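Local atomic coordinates of calmodulin-binding transcription activator 1 (Homo sapiens, PDB entry 2CXK), a protein that activates transcription and may interact with calmodulin, represented here by its TIG (IPT) domain of the E-set clan. Residues A[38-43]-A[47-52]; A[29-34]-A[79-84]. One frame throughout, in Å; residues are numbered along the deposited sequence.

How the contacts relate
Contact 1 (38-43 with 47-52) pairs the two strands of a beta hairpin, and contact 2 (29-34 with 79-84) joins two loops whose sequence separation spans that whole hairpin. Their centres are about 10 Å apart; contact 1 lies about 5 Å from the centre of the chain and contact 2 about 9 Å. Tyr38 links them: its side chain packs on Trp31 and Ile80, and Tyr38 OH comes within 2.9 Å of Glu33 N. Leu51 CD2 approaches Glu33 O at 3.2 Å. Leu41 and Ile79 also touch, although 3.2 Å between Leu41 CD1 and Ile79 CD1 is doubtfully short. Within this TIG domain, contact 1 is backbone-bonded strand pairing, contact 2 side-chain packing between loops.

Contact 1 (A[38-43]-A[47-52]); sequences YSCLFD and VPASLI
Cys40 and Val47 pair antiparallel across this hairpin, tied by both of their backbone bonds. Cys40 N reaches Val47 O at 2.9 Å with an N-H...O angle of 168°, and Val47 N answers to Cys40 O; both donors sit close to the carbonyl axis. The neighbouring pair, Ser39 and Pro48, is non-hydrogen-bonded, with alpha carbons 4.3 Å apart.

Beyond it the ladder opens. Ala49 N still reaches Tyr38 O, but from above the carbonyl plane, 48° out of it. The return bond is lost: Tyr38 N lies 4.5 Å from Ala49 O, and a water fills the gap, accepting from Tyr38 N and donating to Ala49 O.

Two methyl groups are the bumps. Val47 CG1 stands anti to the carbonyl carbon (chi1 -67°), which turns CG2 into the hollow between Cys40 and Phe42. There Val47 CG2 lies 3.4 Å from Cys40 O, with Cys40 CB beside it. Val47 CG2 also meets the edge of the Phe42 ring near its plane, 3.8 Å from Phe42 CE1. Ala49 CB points into the other strand, filling the notch between Ser39 CA and Cys40 SG, 3.9 Å from Cys40 SG, with Tyr38 CB beside it. Leu51 CB brushes Tyr38 CE2 obliquely at 4.5 Å, a looser fit. Phe42 and Tyr38 then pass the packing on, edge-to-face, to Phe86 and Phe75 respectively.

Every direct hydrogen bond across the hairpin is thus between backbone atoms; methyl groups, ring carbons and the Cys40 sulfur close it, with one water satisfying two backbone atoms where its strands part.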
loop_
_atom_site.group_PDB
_atom_site.type_symbol
_atom_site.label_atom_id
_atom_site.label_comp_id
_atom_site.label_asym_id
_atom_site.label_seq_id
_atom_site.Cartn_x
_atom_site.Cartn_y
_atom_site.Cartn_z
ATOM N N TYR A 38 -11.417 -8.263 10.641
ATOM C CA TYR A 38 -10.356 -7.272 10.766
ATOM C C TYR A 38 -10.943 -5.882 10.572
ATOM O O TYR A 38 -11.928 -5.709 9.865
ATOM C CB TYR A 38 -9.298 -7.485 9.691
ATOM C CG TYR A 38 -8.348 -8.620 9.958
ATOM C CD1 TYR A 38 -7.328 -8.486 10.897
ATOM C CD2 TYR A 38 -8.447 -9.816 9.246
ATOM C CE1 TYR A 38 -6.423 -9.510 11.122
ATOM C CE2 TYR A 38 -7.544 -10.851 9.465
ATOM C CZ TYR A 38 -6.536 -10.687 10.403
ATOM O OH TYR A 38 -5.629 -11.694 10.611
ATOM N N SER A 39 -10.332 -4.895 11.207
ATOM C CA SER A 39 -10.766 -3.514 11.062
ATOM C C SER A 39 -9.551 -2.636 11.292
ATOM O O SER A 39 -8.527 -3.096 11.806
ATOM C CB SER A 39 -11.871 -3.160 12.072
ATOM O OG SER A 39 -11.405 -3.220 13.409
ATOM N N CYS A 40 -9.656 -1.377 10.884
ATOM C CA CYS A 40 -8.573 -0.427 11.082
ATOM C C CYS A 40 -9.173 0.765 11.793
ATOM O O CYS A 40 -10.275 1.205 11.468
ATOM C CB CYS A 40 -7.962 0.008 9.746
ATOM S SG CYS A 40 -7.050 -1.319 8.918
ATOM N N LEU A 41 -8.448 1.279 12.772
ATOM C CA LEU A 41 -8.932 2.418 13.532
ATOM C C LEU A 41 -8.056 3.627 13.274
ATOM O O LEU A 41 -6.844 3.578 13.492
ATOM C CB LEU A 41 -8.918 2.101 15.031
ATOM C CG LEU A 41 -9.501 0.758 15.486
ATOM C CD1 LEU A 41 -9.494 0.696 17.006
ATOM C CD2 LEU A 41 -10.909 0.595 14.969
ATOM N N PHE A 42 -8.673 4.697 12.784
ATOM C CA PHE A 42 -7.982 5.957 12.521
ATOM C C PHE A 42 -8.491 6.896 13.612
ATOM O O PHE A 42 -9.664 7.261 13.610
ATOM C CB PHE A 42 -8.362 6.515 11.148
ATOM C CG PHE A 42 -7.890 5.675 9.990
ATOM C CD1 PHE A 42 -8.524 4.483 9.672
ATOM C CD2 PHE A 42 -6.812 6.093 9.208
ATOM C CE1 PHE A 42 -8.094 3.711 8.583
ATOM C CE2 PHE A 42 -6.375 5.330 8.120
ATOM C CZ PHE A 42 -7.024 4.135 7.812
ATOM N N ASP A 43 -7.614 7.282 14.537
ATOM C CA ASP A 43 -8.006 8.145 15.647
ATOM C C ASP A 43 -9.251 7.540 16.293
ATOM O O ASP A 43 -10.229 8.233 16.571
ATOM C CB ASP A 43 -8.303 9.573 15.157
ATOM C CG ASP A 43 -8.464 10.567 16.313
ATOM O OD1 ASP A 43 -7.821 10.353 17.361
ATOM O OD2 ASP A 43 -9.211 11.562 16.175
ATOM N N VAL A 47 -13.141 1.391 10.619
ATOM C CA VAL A 47 -13.587 1.078 9.268
ATOM C C VAL A 47 -13.229 -0.393 9.065
ATOM O O VAL A 47 -12.246 -0.883 9.619
ATOM C CB VAL A 47 -12.890 1.933 8.175
ATOM C CG1 VAL A 47 -13.317 3.391 8.308
ATOM C CG2 VAL A 47 -11.372 1.793 8.267
ATOM N N PRO A 48 -14.040 -1.126 8.292
ATOM C CA PRO A 48 -13.729 -2.540 8.075
ATOM C C PRO A 48 -12.468 -2.699 7.236
ATOM O O PRO A 48 -12.080 -1.783 6.511
ATOM C CB PRO A 48 -14.974 -3.063 7.365
ATOM C CG PRO A 48 -15.478 -1.867 6.634
ATOM C CD PRO A 48 -15.297 -0.748 7.623
ATOM N N ALA A 49 -11.817 -3.848 7.365
ATOM C CA ALA A 49 -10.613 -4.128 6.597
ATOM C C ALA A 49 -10.760 -5.516 5.986
ATOM O O ALA A 49 -11.445 -6.378 6.545
ATOM C CB ALA A 49 -9.369 -4.070 7.502
ATOM N N SER A 50 -10.131 -5.722 4.834
ATOM C CA SER A 50 -10.178 -7.013 4.152
ATOM C C SER A 50 -8.778 -7.594 4.014
ATOM O O SER A 50 -7.835 -6.881 3.666
ATOM C CB SER A 50 -10.775 -6.863 2.749
ATOM O OG SER A 50 -12.111 -6.418 2.796
ATOM N N LEU A 51 -8.640 -8.885 4.289
ATOM C CA LEU A 51 -7.351 -9.539 4.156
ATOM C C LEU A 51 -7.178 -9.910 2.682
ATOM O O LEU A 51 -7.704 -10.921 2.227
ATOM C CB LEU A 51 -7.300 -10.802 5.017
ATOM C CG LEU A 51 -5.937 -11.500 4.996
ATOM C CD1 LEU A 51 -4.927 -10.665 5.785
ATOM C CD2 LEU A 51 -6.063 -12.911 5.574
ATOM N N ILE A 52 -6.456 -9.070 1.944
ATOM C CA ILE A 52 -6.194 -9.261 0.518
ATOM C C ILE A 52 -5.485 -10.590 0.284
ATOM O O ILE A 52 -5.768 -11.321 -0.663
ATOM C CB ILE A 52 -5.285 -8.122 -0.019
ATOM C CG1 ILE A 52 -6.021 -6.780 0.075
ATOM C CG2 ILE A 52 -4.832 -8.433 -1.440
ATOM C CD1 ILE A 52 -7.371 -6.762 -0.627
HETATM O O HOH W 1 -11.780 -8.870 7.864
#

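Contact 2 (A[29-34]-A[79-84]); sequences GPWQEA and IISNSV
Trp31 and Ile80 bring the two backbones closest, yet their alpha carbons remain 9.2 Å apart. Neither segment as a whole forms a regular helix or strand, and no hydrogen bond joins them, so side chains must span the gap.

Trp31 does most of the spanning. Its CG nearly eclipses the backbone N (chi1 -15°), an unusual setting that swings the indole back over its own chain: Gly29 CA, 3.5 Å above the Trp31 ring plane, and Pro30 CD lie over one face, both offset toward the rim. The benzo part of the ring projects toward 79-84. At its edge, near the ring plane, Ser81 CB lies 3.7 Å from Trp31 CH2, and Ile80 CD1 comes in obliquely, 4.0 Å from Trp31 CE3. The indole is pinned on its pyrrole side by NE1, hydrogen-bonded to Ile27 O. Ser81 uses its methylene for the ring, while its OG donates to Asn82 O at 2.8 Å and is also hydrogen-bonded to Val73 N.

The two loops meet beside the sheet: Trp31 also touches Val73 of strand 67-75, and backbone bonds from Ile80 to Val73 and from Val84 to Leu71 hold 79-84 along that strand.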
loop_
_atom_site.group_PDB
_atom_site.type_symbol
_atom_site.label_atom_id
_atom_site.label_comp_id
_atom_site.label_asym_id
_atom_site.label_seq_id
_atom_site.Cartn_x
_atom_site.Cartn_y
_atom_site.Cartn_z
ATOM N N GLY A 29 1.678 -6.523 7.657
ATOM C CA GLY A 29 2.130 -6.985 8.946
ATOM C C GLY A 29 1.924 -8.478 9.039
ATOM O O GLY A 29 1.767 -9.145 8.019
ATOM N N PRO A 30 1.883 -9.035 10.256
ATOM C CA PRO A 30 1.700 -10.477 10.443
ATOM C C PRO A 30 0.260 -10.989 10.454
ATOM O O PRO A 30 -0.016 -12.023 11.056
ATOM C CB PRO A 30 2.393 -10.717 11.773
ATOM C CG PRO A 30 1.962 -9.504 12.552
ATOM C CD PRO A 30 2.090 -8.358 11.549
ATOM N N TRP A 31 -0.659 -10.288 9.794
ATOM C CA TRP A 31 -2.056 -10.729 9.790
ATOM C C TRP A 31 -2.216 -12.026 9.002
ATOM O O TRP A 31 -1.834 -12.100 7.839
ATOM C CB TRP A 31 -2.973 -9.656 9.186
ATOM C CG TRP A 31 -2.353 -8.289 9.062
ATOM C CD1 TRP A 31 -2.136 -7.597 7.901
ATOM C CD2 TRP A 31 -1.877 -7.449 10.122
ATOM N NE1 TRP A 31 -1.558 -6.385 8.172
ATOM C CE2 TRP A 31 -1.385 -6.264 9.524
ATOM C CE3 TRP A 31 -1.815 -7.580 11.516
ATOM C CZ2 TRP A 31 -0.840 -5.218 10.273
ATOM C CZ3 TRP A 31 -1.269 -6.535 12.262
ATOM C CH2 TRP A 31 -0.790 -5.370 11.637
ATOM N N GLN A 32 -2.806 -13.038 9.633
ATOM C CA GLN A 32 -2.992 -14.333 8.982
ATOM C C GLN A 32 -4.416 -14.878 9.080
ATOM O O GLN A 32 -4.865 -15.608 8.194
ATOM C CB GLN A 32 -2.025 -15.357 9.585
ATOM C CG GLN A 32 -0.549 -15.015 9.428
ATOM C CD GLN A 32 -0.086 -15.051 7.979
ATOM O OE1 GLN A 32 -0.323 -16.029 7.264
ATOM N NE2 GLN A 32 0.586 -13.987 7.542
ATOM N N GLU A 33 -5.114 -14.526 10.158
ATOM C CA GLU A 33 -6.483 -14.996 10.393
ATOM C C GLU A 33 -7.315 -15.077 9.119
ATOM O O GLU A 33 -7.157 -14.272 8.203
ATOM C CB GLU A 33 -7.196 -14.093 11.411
ATOM C CG GLU A 33 -6.552 -14.066 12.801
ATOM C CD GLU A 33 -6.457 -15.444 13.442
ATOM O OE1 GLU A 33 -7.514 -16.083 13.639
ATOM O OE2 GLU A 33 -5.325 -15.885 13.747
ATOM N N ALA A 34 -8.202 -16.061 9.061
ATOM C CA ALA A 34 -9.047 -16.225 7.891
ATOM C C ALA A 34 -10.364 -15.493 8.096
ATOM O O ALA A 34 -10.932 -14.951 7.154
ATOM C CB ALA A 34 -9.301 -17.709 7.624
ATOM N N ILE A 79 -7.492 -4.338 19.522
ATOM C CA ILE A 79 -6.267 -3.838 18.894
ATOM C C ILE A 79 -5.201 -4.932 18.905
ATOM O O ILE A 79 -4.887 -5.492 19.961
ATOM C CB ILE A 79 -5.700 -2.622 19.644
ATOM C CG1 ILE A 79 -6.721 -1.487 19.646
ATOM C CG2 ILE A 79 -4.387 -2.174 18.989
ATOM C CD1 ILE A 79 -7.178 -1.088 18.273
ATOM N N ILE A 80 -4.638 -5.234 17.737
ATOM C CA ILE A 80 -3.615 -6.271 17.631
ATOM C C ILE A 80 -2.305 -5.789 17.010
ATOM O O ILE A 80 -1.480 -6.605 16.588
ATOM C CB ILE A 80 -4.095 -7.464 16.786
ATOM C CG1 ILE A 80 -4.482 -6.984 15.385
ATOM C CG2 ILE A 80 -5.259 -8.153 17.472
ATOM C CD1 ILE A 80 -4.627 -8.106 14.382
ATOM N N SER A 81 -2.111 -4.477 16.945
ATOM C CA SER A 81 -0.886 -3.940 16.363
ATOM C C SER A 81 -0.453 -2.693 17.106
ATOM O O SER A 81 -1.149 -2.219 17.994
ATOM C CB SER A 81 -1.110 -3.575 14.891
ATOM O OG SER A 81 -1.828 -2.353 14.783
ATOM N N ASN A 82 0.717 -2.172 16.741
ATOM C CA ASN A 82 1.222 -0.940 17.321
ATOM C C ASN A 82 0.459 0.170 16.585
ATOM O O ASN A 82 -0.299 -0.116 15.657
ATOM C CB ASN A 82 2.724 -0.806 17.037
ATOM C CG ASN A 82 3.044 -0.867 15.541
ATOM O OD1 ASN A 82 2.636 -1.793 14.846
ATOM N ND2 ASN A 82 3.786 0.118 15.051
ATOM N N SER A 83 0.643 1.418 17.003
ATOM C CA SER A 83 -0.014 2.545 16.336
ATOM C C SER A 83 1.029 3.199 15.438
ATOM O O SER A 83 2.185 3.323 15.834
ATOM C CB SER A 83 -0.483 3.594 17.347
ATOM O OG SER A 83 -1.421 3.059 18.264
ATOM N N VAL A 84 0.632 3.591 14.230
ATOM C CA VAL A 84 1.544 4.284 13.322
ATOM C C VAL A 84 0.869 5.588 12.945
ATOM O O VAL A 84 -0.355 5.700 12.983
ATOM C CB VAL A 84 1.854 3.469 12.035
ATOM C CG1 VAL A 84 2.606 2.197 12.402
ATOM C CG2 VAL A 84 0.567 3.135 11.286
#